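Long-range contacts in probable manganase-dependent inorganic pyrophosphatase (Clostridium perfringens, PDB 3L2B), which probably hydrolyses inorganic pyrophosphate with manganese, its CBS-domain regulatory region binding the inhibitor AMP and the activator diadenosine tetraphosphate: residues M109-L114 and R129-Q133; G149-S153 and T166-T170. One frame throughout, in Å; residues are numbered along the deposited sequence.

Contact 1 (M109-L114 and R129-Q133)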
loop_
_atom_site.group_PDB
_atom_site.type_symbol
_atom_site.label_atom_id
_atom_site.label_comp_id
_atom_site.label_asym_id
_atom_site.label_seq_id
_atom_site.Cartn_x
_atom_site.Cartn_y
_atom_site.Cartn_z
ATOM N N MET A 109 -1.137 -12.586 21.635
ATOM C CA MET A 109 -0.595 -13.433 22.690
ATOM C C MET A 109 -1.637 -13.691 23.806
ATOM O O MET A 109 -2.806 -13.319 23.683
ATOM C CB MET A 109 0.690 -12.798 23.252
ATOM C CG MET A 109 1.605 -12.146 22.173
ATOM S SD MET A 109 1.275 -10.353 21.965
ATOM C CE MET A 109 2.337 -9.838 20.610
ATOM N N GLN A 110 -1.203 -14.354 24.874
ATOM C CA GLN A 110 -2.018 -14.537 26.087
ATOM C C GLN A 110 -1.802 -13.351 27.022
ATOM O O GLN A 110 -0.707 -12.792 27.087
ATOM C CB GLN A 110 -1.655 -15.830 26.831
ATOM C CG GLN A 110 -2.276 -17.089 26.253
ATOM C CD GLN A 110 -2.146 -18.284 27.193
ATOM O OE1 GLN A 110 -1.174 -18.399 27.945
ATOM N NE2 GLN A 110 -3.124 -19.185 27.143
ATOM N N ALA A 111 -2.842 -13.011 27.773
ATOM C CA ALA A 111 -2.857 -11.797 28.621
ATOM C C ALA A 111 -1.521 -11.496 29.345
ATOM O O ALA A 111 -1.041 -10.363 29.361
ATOM C CB ALA A 111 -4.001 -11.869 29.632
ATOM N N GLU A 112 -0.912 -12.532 29.902
ATOM C CA GLU A 112 0.280 -12.387 30.755
ATOM C C GLU A 112 1.513 -12.043 29.933
ATOM O O GLU A 112 2.458 -11.448 30.425
ATOM C CB GLU A 112 0.555 -13.678 31.566
ATOM C CG GLU A 112 -0.704 -14.418 32.081
ATOM C CD GLU A 112 -1.372 -15.290 30.995
ATOM O OE1 GLU A 112 -0.746 -16.287 30.548
ATOM O OE2 GLU A 112 -2.520 -14.961 30.584
ATOM N N SER A 113 1.479 -12.434 28.670
ATOM C CA SER A 113 2.612 -12.262 27.748
ATOM C C SER A 113 2.592 -10.915 27.045
ATOM O O SER A 113 3.586 -10.501 26.446
ATOM C CB SER A 113 2.611 -13.371 26.690
ATOM O OG SER A 113 2.503 -14.644 27.308
ATOM N N LEU A 114 1.454 -10.234 27.118
ATOM C CA LEU A 114 1.287 -8.962 26.386
ATOM C C LEU A 114 2.355 -7.968 26.758
ATOM O O LEU A 114 2.836 -7.233 25.916
ATOM C CB LEU A 114 -0.089 -8.340 26.633
ATOM C CG LEU A 114 -1.247 -9.134 26.040
ATOM C CD1 LEU A 114 -2.551 -8.614 26.623
ATOM C CD2 LEU A 114 -1.224 -9.057 24.503
ATOM N N ARG A 129 -11.676 -10.598 23.466
ATOM C CA ARG A 129 -11.335 -11.047 24.813
ATOM C C ARG A 129 -11.219 -9.860 25.763
ATOM O O ARG A 129 -10.381 -8.974 25.557
ATOM C CB ARG A 129 -10.027 -11.863 24.800
ATOM C CG ARG A 129 -10.099 -13.195 24.021
ATOM C CD ARG A 129 -8.811 -14.034 24.205
ATOM N NE ARG A 129 -8.538 -14.322 25.625
ATOM C CZ ARG A 129 -7.385 -14.786 26.110
ATOM N NH1 ARG A 129 -6.351 -15.040 25.307
ATOM N NH2 ARG A 129 -7.264 -14.989 27.417
ATOM N N ALA A 130 -12.059 -9.848 26.800
ATOM C CA ALA A 130 -12.046 -8.766 27.817
ATOM C C ALA A 130 -10.803 -8.823 28.711
ATOM O O ALA A 130 -10.374 -7.799 29.247
ATOM C CB ALA A 130 -13.317 -8.790 28.689
ATOM N N GLU A 131 -10.235 -10.016 28.859
ATOM C CA GLU A 131 -9.023 -10.195 29.667
ATOM C C GLU A 131 -7.883 -9.442 29.000
ATOM O O GLU A 131 -7.130 -8.745 29.658
ATOM C CB GLU A 131 -8.639 -11.684 29.848
ATOM C CG GLU A 131 -7.361 -11.868 30.716
ATOM C CD GLU A 131 -7.041 -13.336 31.106
ATOM O OE1 GLU A 131 -7.421 -14.283 30.366
ATOM O OE2 GLU A 131 -6.379 -13.529 32.158
ATOM N N ILE A 132 -7.792 -9.598 27.680
ATOM C CA ILE A 132 -6.762 -8.956 26.872
ATOM C C ILE A 132 -6.978 -7.458 26.860
ATOM O O ILE A 132 -6.052 -6.673 27.040
ATOM C CB ILE A 132 -6.786 -9.480 25.401
ATOM C CG1 ILE A 132 -6.340 -10.952 25.350
ATOM C CG2 ILE A 132 -5.903 -8.654 24.513
ATOM C CD1 ILE A 132 -4.993 -11.189 26.026
ATOM N N GLN A 133 -8.231 -7.074 26.659
ATOM C CA GLN A 133 -8.586 -5.678 26.565
ATOM C C GLN A 133 -8.156 -4.934 27.827
ATOM O O GLN A 133 -7.609 -3.843 27.742
ATOM C CB GLN A 133 -10.084 -5.493 26.304
ATOM C CG GLN A 133 -10.521 -5.851 24.890
ATOM C CD GLN A 133 -12.039 -5.930 24.753
ATOM O OE1 GLN A 133 -12.784 -5.524 25.654
ATOM N NE2 GLN A 133 -12.500 -6.470 23.634
HETATM O O HOH W 1 -4.892 -15.211 22.470
#
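I132 reaches across to the turn at A111 with the end of its longer branch: CD1 lies 3.3 Å from A111 N and also meets the A111 methyl. CG1 stands anti to the carbonyl carbon (chi1 -68°) and the branch bends again beyond it (chi2 -53°), which carries CD1 over to the far segment while CG2 stays nearer its own helix. L114, three residues further on, approaches as well. Its side chain crosses that of I132 at about a right angle, and its CD1 meets I132 CD1 at 3.6 Å, with I132 CG2 slightly farther off.

A second apolar touch lies beside the first. The A111 methyl rests on the aliphatic part of E131, 3.5 Å from its CG, a carbon that sits anti to the backbone N at the root of an extended chain. The E131 carboxylate is held from within its own segment by a salt bridge, R129 NH2 to E131 OE1 at 3.0 Å. This pairing probably offsets the nearby like charge of E112, whose OE2 is 4.4 Å from E131 OE2. I132 CG1 lies on one face of the R129 guanidinium, 3.8 Å above its plane and displaced toward the rim, and a water at the edge of the group joins R129 NH1 weakly to M109 O.

R129 is the N-cap residue of helix 130-138, and the turn it faces belongs to the connection between strands 104-106 and 123-126 of the DRTGG domain. L114 also packs on E135 and L136 of that helix, whereas Q110 and R129 touch R129 and Q110 of the second subunit, placing the contact beside the dimer interface.

Contact 2 (G149-S153 and T166-T170)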
loop_
_atom_site.group_PDB
_atom_site.type_symbol
_atom_site.label_atom_id
_atom_site.label_comp_id
_atom_site.label_asym_id
_atom_site.label_seq_id
_atom_site.Cartn_x
_atom_site.Cartn_y
_atom_site.Cartn_z
ATOM N N GLY A 149 -15.951 -5.892 15.223
ATOM C CA GLY A 149 -17.190 -5.139 15.463
ATOM C C GLY A 149 -17.692 -5.378 16.881
ATOM O O GLY A 149 -18.795 -4.989 17.240
ATOM N N HIS A 150 -16.837 -5.999 17.682
ATOM C CA HIS A 150 -17.154 -6.389 19.062
ATOM C C HIS A 150 -16.963 -5.281 20.092
ATOM O O HIS A 150 -16.049 -5.333 20.914
ATOM C CB HIS A 150 -16.306 -7.610 19.455
ATOM C CG HIS A 150 -16.599 -8.823 18.625
ATOM N ND1 HIS A 150 -15.613 -9.547 17.986
ATOM C CD2 HIS A 150 -17.776 -9.419 18.306
ATOM C CE1 HIS A 150 -16.170 -10.548 17.321
ATOM N NE2 HIS A 150 -17.482 -10.492 17.498
ATOM N N THR A 151 -17.838 -4.281 20.039
ATOM C CA THR A 151 -17.781 -3.178 21.005
ATOM C C THR A 151 -17.564 -3.784 22.404
ATOM O O THR A 151 -18.289 -4.678 22.808
ATOM C CB THR A 151 -19.058 -2.305 20.992
ATOM O OG1 THR A 151 -19.373 -1.899 19.648
ATOM C CG2 THR A 151 -18.873 -1.064 21.842
ATOM N N PRO A 152 -16.539 -3.327 23.134
ATOM C CA PRO A 152 -16.200 -3.970 24.409
ATOM C C PRO A 152 -17.218 -3.664 25.519
ATOM O O PRO A 152 -18.114 -2.842 25.336
ATOM C CB PRO A 152 -14.838 -3.361 24.742
ATOM C CG PRO A 152 -14.861 -2.053 24.122
ATOM C CD PRO A 152 -15.676 -2.169 22.863
ATOM N N SER A 153 -17.060 -4.323 26.656
ATOM C CA SER A 153 -18.020 -4.213 27.763
ATOM C C SER A 153 -17.969 -2.863 28.460
ATOM O O SER A 153 -16.980 -2.136 28.388
ATOM C CB SER A 153 -17.799 -5.328 28.796
ATOM O OG SER A 153 -16.571 -5.171 29.494
ATOM N N THR A 166 -7.744 5.919 25.066
ATOM C CA THR A 166 -8.654 5.960 23.919
ATOM C C THR A 166 -8.941 4.549 23.416
ATOM O O THR A 166 -8.032 3.719 23.261
ATOM C CB THR A 166 -8.083 6.767 22.781
ATOM O OG1 THR A 166 -7.761 8.072 23.258
ATOM C CG2 THR A 166 -9.093 6.870 21.608
ATOM N N VAL A 167 -10.223 4.279 23.210
ATOM C CA VAL A 167 -10.679 2.977 22.769
ATOM C C VAL A 167 -11.633 3.121 21.599
ATOM O O VAL A 167 -12.539 3.924 21.637
ATOM C CB VAL A 167 -11.432 2.267 23.866
ATOM C CG1 VAL A 167 -11.782 0.861 23.419
ATOM C CG2 VAL A 167 -10.625 2.274 25.146
ATOM N N ILE A 168 -11.417 2.326 20.562
ATOM C CA ILE A 168 -12.308 2.300 19.436
ATOM C C ILE A 168 -12.566 0.879 18.974
ATOM O O ILE A 168 -11.885 -0.065 19.373
ATOM C CB ILE A 168 -11.761 3.125 18.270
ATOM C CG1 ILE A 168 -10.534 2.430 17.643
ATOM C CG2 ILE A 168 -11.415 4.544 18.745
ATOM C CD1 ILE A 168 -9.914 3.200 16.464
ATOM N N THR A 169 -13.575 0.755 18.127
ATOM C CA THR A 169 -14.008 -0.534 17.616
ATOM C C THR A 169 -14.221 -0.484 16.120
ATOM O O THR A 169 -14.935 0.374 15.607
ATOM C CB THR A 169 -15.334 -0.977 18.265
ATOM O OG1 THR A 169 -15.115 -1.228 19.659
ATOM C CG2 THR A 169 -15.845 -2.269 17.597
ATOM N N THR A 170 -13.597 -1.423 15.425
ATOM C CA THR A 170 -13.772 -1.531 13.982
ATOM C C THR A 170 -14.478 -2.828 13.614
ATOM O O THR A 170 -14.384 -3.801 14.339
ATOM C CB THR A 170 -12.413 -1.514 13.253
ATOM O OG1 THR A 170 -12.631 -1.761 11.853
ATOM C CG2 THR A 170 -11.487 -2.592 13.803
#
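T169 fills the tight centre of this contact, turning both branches of its side chain to the loop 149-153. Its hydroxyl OG1 lies 3.4 Å from P152 CD and close to T151 CA, while CG2 packs against the backbone, 3.7 Å from both G149 C and T151 N. With OG1 anti to the carbonyl carbon (chi1 -66°), CG2 is left anti to the backbone N, and the methyl faces the start of the loop and the hydroxyl its proline. OG1 is hydrogen-bonded to Q91 OE1 on the adjoining strand, so this polar atom is satisfied within the packed layer.

Packing is looser away from T169. At the buried V167, P152 CG meets CG1 only at 4.3 Å; on the solvent side, the side chain of the exposed T151 comes no nearer the strand than OG1 to T169 CG2, 4.1 Å. At the exposed G149, the backbone supplies a direct tie: G149 N donates to T170 O over 2.8 Å, bent to 134° at the hydrogen and tilted 23° from the carbonyl plane. H150, centre of an inverse gamma turn, directs its CB away from the strand.

The loop follows strand 143-146 and leads into helix 154-163, for which S153 is the N-cap, so the contact folds the entrance of this helix over the strand that comes after it. Strand 166-169 lies between 89-92, antiparallel to it, and 143-146, parallel to it; I168 faces helix 79-85.

Both contacts belong to the DRTGG domain and follow one another along the chain: the residues of contact 1 all precede those of contact 2. Their centres are about 15 Å apart, and they meet directly where Q133 OE1 of helix 130-138 packs 3.1 Å from P152 CB. Contact 1 joins the connection after strand 104-106, outermost in this chain's sheet, to a helix, whereas contact 2 joins a loop to strand 166-169, farther across the same sheet. Neither includes a residue of the diadenosine tetraphosphate pocket, which is built from residues such as K39, S55, N195 and Y217. Contact 1 borders the second subunit, whereas no other chain of the assembly touches contact 2.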